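Local coordinates for protein DotI (Legionella pneumophila, PDB 3WZ4) that probably serves as an inner-membrane component of the type IVB secretion system, here represented by its periplasmic domain, at residues A[39-48]-A[128-136]. Sequence-based numbering, arbitrary orientation.
Sequences FFTAEGWDQF and GIGISQFVV
F40 and I131 form a single beta bridge, in which I131 N donates to F39 O (2.8 Å) and T41 N to I131 O (3.0 Å); beyond it helix 42-48 runs along strand 133-136, their axes 31° apart. G44, lacking a side chain, lets the first helical turn settle on the strand, its CA 3.2 Å from I131 O in a C-H...O contact. T41 is the N-cap: its OG1 accepts from G44 N, while its methyl CG2 lies on the backbone of G130, itself bare enough to admit it. E43, its chain bent at chi2, brings OE2 to S132 OG (2.6 Å), which donates to the anti side of the carboxylate; R87 adds a long, weak ion pair there. One turn on, Q47 meets both polar groups of a single residue, which suits an amide, having an acceptor and a donor on one flat group: OE1 accepts from F134 N (2.8 Å) and NE2 gives a nearly straight bond to F134 O (3.0 Å), together fixing the amide's rotation. These bonds occupy an edge that strand 106-119 does not pair. Beneath them the contact turns apolar. The flat F40 ring covers I131, F40 CD2 lying 3.7 Å from I131 CB, and I131 CD1 sits over one face. With CG anti to the backbone N (chi1 178°), F48 turns its edge to the face of F134, a T-shaped pair with planes at 79°. At S132 and Q133, both facing L116, a classic beta bulge bends edge strand 129-138, and helix 42-54 packs along it, consistent with the curved sheet and helical cover of an NTF2-like fold.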
loop_
_atom_site.group_PDB
_atom_site.type_symbol
_atom_site.label_atom_id
_atom_site.label_comp_id
_atom_site.label_asym_id
_atom_site.label_seq_id
_atom_site.Cartn_x
_atom_site.Cartn_y
_atom_site.Cartn_z
ATOM N N PHE A 39 2.028 -6.639 -5.565
ATOM C CA PHE A 39 2.847 -5.530 -5.094
ATOM C C PHE A 39 3.782 -5.971 -3.975
ATOM O O PHE A 39 4.774 -5.304 -3.688
ATOM C CB PHE A 39 1.968 -4.389 -4.566
ATOM C CG PHE A 39 1.216 -3.646 -5.632
ATOM C CD1 PHE A 39 1.891 -2.980 -6.641
ATOM C CD2 PHE A 39 -0.166 -3.588 -5.609
ATOM C CE1 PHE A 39 1.200 -2.286 -7.619
ATOM C CE2 PHE A 39 -0.865 -2.896 -6.583
ATOM C CZ PHE A 39 -0.180 -2.245 -7.588
ATOM N N PHE A 40 3.458 -7.092 -3.340
ATOM C CA PHE A 40 4.136 -7.482 -2.107
ATOM C C PHE A 40 5.106 -8.644 -2.272
ATOM O O PHE A 40 4.934 -9.496 -3.139
ATOM C CB PHE A 40 3.107 -7.826 -1.024
ATOM C CG PHE A 40 2.275 -6.656 -0.588
ATOM C CD1 PHE A 40 1.079 -6.367 -1.222
ATOM C CD2 PHE A 40 2.689 -5.846 0.459
ATOM C CE1 PHE A 40 0.311 -5.295 -0.824
ATOM C CE2 PHE A 40 1.926 -4.767 0.863
ATOM C CZ PHE A 40 0.735 -4.490 0.222
ATOM N N THR A 41 6.130 -8.662 -1.426
ATOM C CA THR A 41 7.027 -9.802 -1.332
ATOM C C THR A 41 6.391 -10.848 -0.426
ATOM O O THR A 41 5.356 -10.596 0.192
ATOM C CB THR A 41 8.389 -9.399 -0.733
ATOM O OG1 THR A 41 8.214 -9.015 0.638
ATOM C CG2 THR A 41 8.997 -8.241 -1.510
ATOM N N ALA A 42 7.018 -12.016 -0.342
ATOM C CA ALA A 42 6.516 -13.096 0.497
ATOM C C ALA A 42 6.216 -12.597 1.908
ATOM O O ALA A 42 5.093 -12.724 2.394
ATOM C CB ALA A 42 7.518 -14.251 0.537
ATOM N N GLU A 43 7.220 -12.020 2.560
ATOM C CA GLU A 43 7.049 -11.538 3.929
ATOM C C GLU A 43 6.184 -10.278 3.997
ATOM O O GLU A 43 5.519 -10.025 5.001
ATOM C CB GLU A 43 8.406 -11.294 4.599
ATOM C CG GLU A 43 9.192 -10.122 4.033
ATOM C CD GLU A 43 9.899 -10.456 2.732
ATOM O OE1 GLU A 43 9.828 -11.629 2.296
ATOM O OE2 GLU A 43 10.525 -9.541 2.146
ATOM N N GLY A 44 6.193 -9.492 2.925
ATOM C CA GLY A 44 5.392 -8.284 2.871
ATOM C C GLY A 44 3.908 -8.596 2.848
ATOM O O GLY A 44 3.106 -7.914 3.487
ATOM N N TRP A 45 3.547 -9.640 2.114
ATOM C CA TRP A 45 2.154 -10.056 1.989
ATOM C C TRP A 45 1.613 -10.567 3.322
ATOM O O TRP A 45 0.470 -10.294 3.683
ATOM C CB TRP A 45 2.019 -11.124 0.899
ATOM C CG TRP A 45 0.609 -11.573 0.629
ATOM C CD1 TRP A 45 0.120 -12.845 0.732
ATOM C CD2 TRP A 45 -0.490 -10.755 0.207
ATOM N NE1 TRP A 45 -1.214 -12.868 0.401
ATOM C CE2 TRP A 45 -1.612 -11.598 0.077
ATOM C CE3 TRP A 45 -0.634 -9.392 -0.069
ATOM C CZ2 TRP A 45 -2.860 -11.122 -0.321
ATOM C CZ3 TRP A 45 -1.873 -8.923 -0.463
ATOM C CH2 TRP A 45 -2.970 -9.786 -0.586
ATOM N N ASP A 46 2.443 -11.301 4.056
ATOM C CA ASP A 46 2.056 -11.789 5.377
ATOM C C ASP A 46 1.797 -10.633 6.341
ATOM O O ASP A 46 0.806 -10.631 7.070
ATOM C CB ASP A 46 3.133 -12.713 5.949
ATOM C CG ASP A 46 3.200 -14.046 5.229
ATOM O OD1 ASP A 46 2.210 -14.418 4.563
ATOM O OD2 ASP A 46 4.240 -14.728 5.337
ATOM N N GLN A 47 2.696 -9.654 6.339
ATOM C CA GLN A 47 2.579 -8.503 7.226
ATOM C C GLN A 47 1.382 -7.637 6.847
ATOM O O GLN A 47 0.654 -7.149 7.712
ATOM C CB GLN A 47 3.872 -7.685 7.207
ATOM C CG GLN A 47 3.889 -6.502 8.162
ATOM C CD GLN A 47 3.492 -5.203 7.490
ATOM O OE1 GLN A 47 3.720 -5.011 6.294
ATOM N NE2 GLN A 47 2.889 -4.303 8.256
ATOM N N PHE A 48 1.178 -7.450 5.548
ATOM C CA PHE A 48 0.050 -6.662 5.064
ATOM C C PHE A 48 -1.272 -7.324 5.434
ATOM O O PHE A 48 -2.209 -6.654 5.867
ATOM C CB PHE A 48 0.145 -6.466 3.549
ATOM C CG PHE A 48 -1.007 -5.702 2.958
ATOM C CD1 PHE A 48 -1.098 -4.330 3.112
ATOM C CD2 PHE A 48 -1.991 -6.356 2.237
ATOM C CE1 PHE A 48 -2.154 -3.625 2.562
ATOM C CE2 PHE A 48 -3.049 -5.657 1.687
ATOM C CZ PHE A 48 -3.130 -4.289 1.850
ATOM N N GLY A 128 10.060 -6.712 -10.491
ATOM C CA GLY A 128 11.413 -6.811 -9.974
ATOM C C GLY A 128 11.551 -6.253 -8.572
ATOM O O GLY A 128 12.602 -6.374 -7.943
ATOM N N ILE A 129 10.486 -5.629 -8.084
ATOM C CA ILE A 129 10.467 -5.090 -6.730
ATOM C C ILE A 129 9.151 -5.438 -6.050
ATOM O O ILE A 129 8.146 -5.687 -6.717
ATOM C CB ILE A 129 10.644 -3.556 -6.717
ATOM C CG1 ILE A 129 9.614 -2.895 -7.638
ATOM C CG2 ILE A 129 12.063 -3.168 -7.117
ATOM C CD1 ILE A 129 9.609 -1.387 -7.562
ATOM N N GLY A 130 9.169 -5.453 -4.720
ATOM C CA GLY A 130 7.980 -5.718 -3.933
ATOM C C GLY A 130 8.048 -5.070 -2.564
ATOM O O GLY A 130 9.130 -4.754 -2.067
ATOM N N ILE A 131 6.886 -4.871 -1.950
ATOM C CA ILE A 131 6.810 -4.276 -0.622
ATOM C C ILE A 131 7.024 -5.328 0.460
ATOM O O ILE A 131 6.331 -6.347 0.488
ATOM C CB ILE A 131 5.452 -3.591 -0.403
ATOM C CG1 ILE A 131 5.289 -2.421 -1.380
ATOM C CG2 ILE A 131 5.311 -3.123 1.040
ATOM C CD1 ILE A 131 3.880 -1.868 -1.440
ATOM N N SER A 132 7.990 -5.081 1.343
ATOM C CA SER A 132 8.272 -5.984 2.458
ATOM C C SER A 132 7.597 -5.519 3.747
ATOM O O SER A 132 7.309 -6.322 4.633
ATOM C CB SER A 132 9.781 -6.122 2.679
ATOM O OG SER A 132 10.361 -6.952 1.686
ATOM N N GLN A 133 7.351 -4.219 3.851
ATOM C CA GLN A 133 6.656 -3.680 5.010
ATOM C C GLN A 133 5.754 -2.528 4.604
ATOM O O GLN A 133 6.155 -1.645 3.848
ATOM C CB GLN A 133 7.639 -3.225 6.090
ATOM C CG GLN A 133 6.954 -2.812 7.386
ATOM C CD GLN A 133 7.930 -2.382 8.462
ATOM O OE1 GLN A 133 8.807 -1.552 8.225
ATOM N NE2 GLN A 133 7.780 -2.944 9.657
ATOM N N PHE A 134 4.531 -2.553 5.119
ATOM C CA PHE A 134 3.531 -1.547 4.811
ATOM C C PHE A 134 3.012 -0.975 6.128
ATOM O O PHE A 134 2.309 -1.654 6.873
ATOM C CB PHE A 134 2.389 -2.187 4.022
ATOM C CG PHE A 134 1.486 -1.199 3.340
ATOM C CD1 PHE A 134 0.433 -0.611 4.024
ATOM C CD2 PHE A 134 1.680 -0.869 2.007
ATOM C CE1 PHE A 134 -0.405 0.289 3.394
ATOM C CE2 PHE A 134 0.844 0.033 1.372
ATOM C CZ PHE A 134 -0.198 0.611 2.065
ATOM N N VAL A 135 3.373 0.268 6.420
ATOM C CA VAL A 135 2.980 0.883 7.681
ATOM C C VAL A 135 2.133 2.132 7.469
ATOM O O VAL A 135 2.496 3.020 6.696
ATOM C CB VAL A 135 4.201 1.223 8.548
ATOM C CG1 VAL A 135 3.773 1.978 9.795
ATOM C CG2 VAL A 135 4.956 -0.049 8.918
ATOM N N VAL A 136 0.998 2.189 8.158
ATOM C CA VAL A 136 0.101 3.332 8.070
ATOM C C VAL A 136 0.034 4.056 9.408
ATOM O O VAL A 136 -0.003 3.424 10.464
ATOM C CB VAL A 136 -1.323 2.901 7.660
ATOM C CG1 VAL A 136 -2.254 4.108 7.621
ATOM C CG2 VAL A 136 -1.300 2.193 6.310
#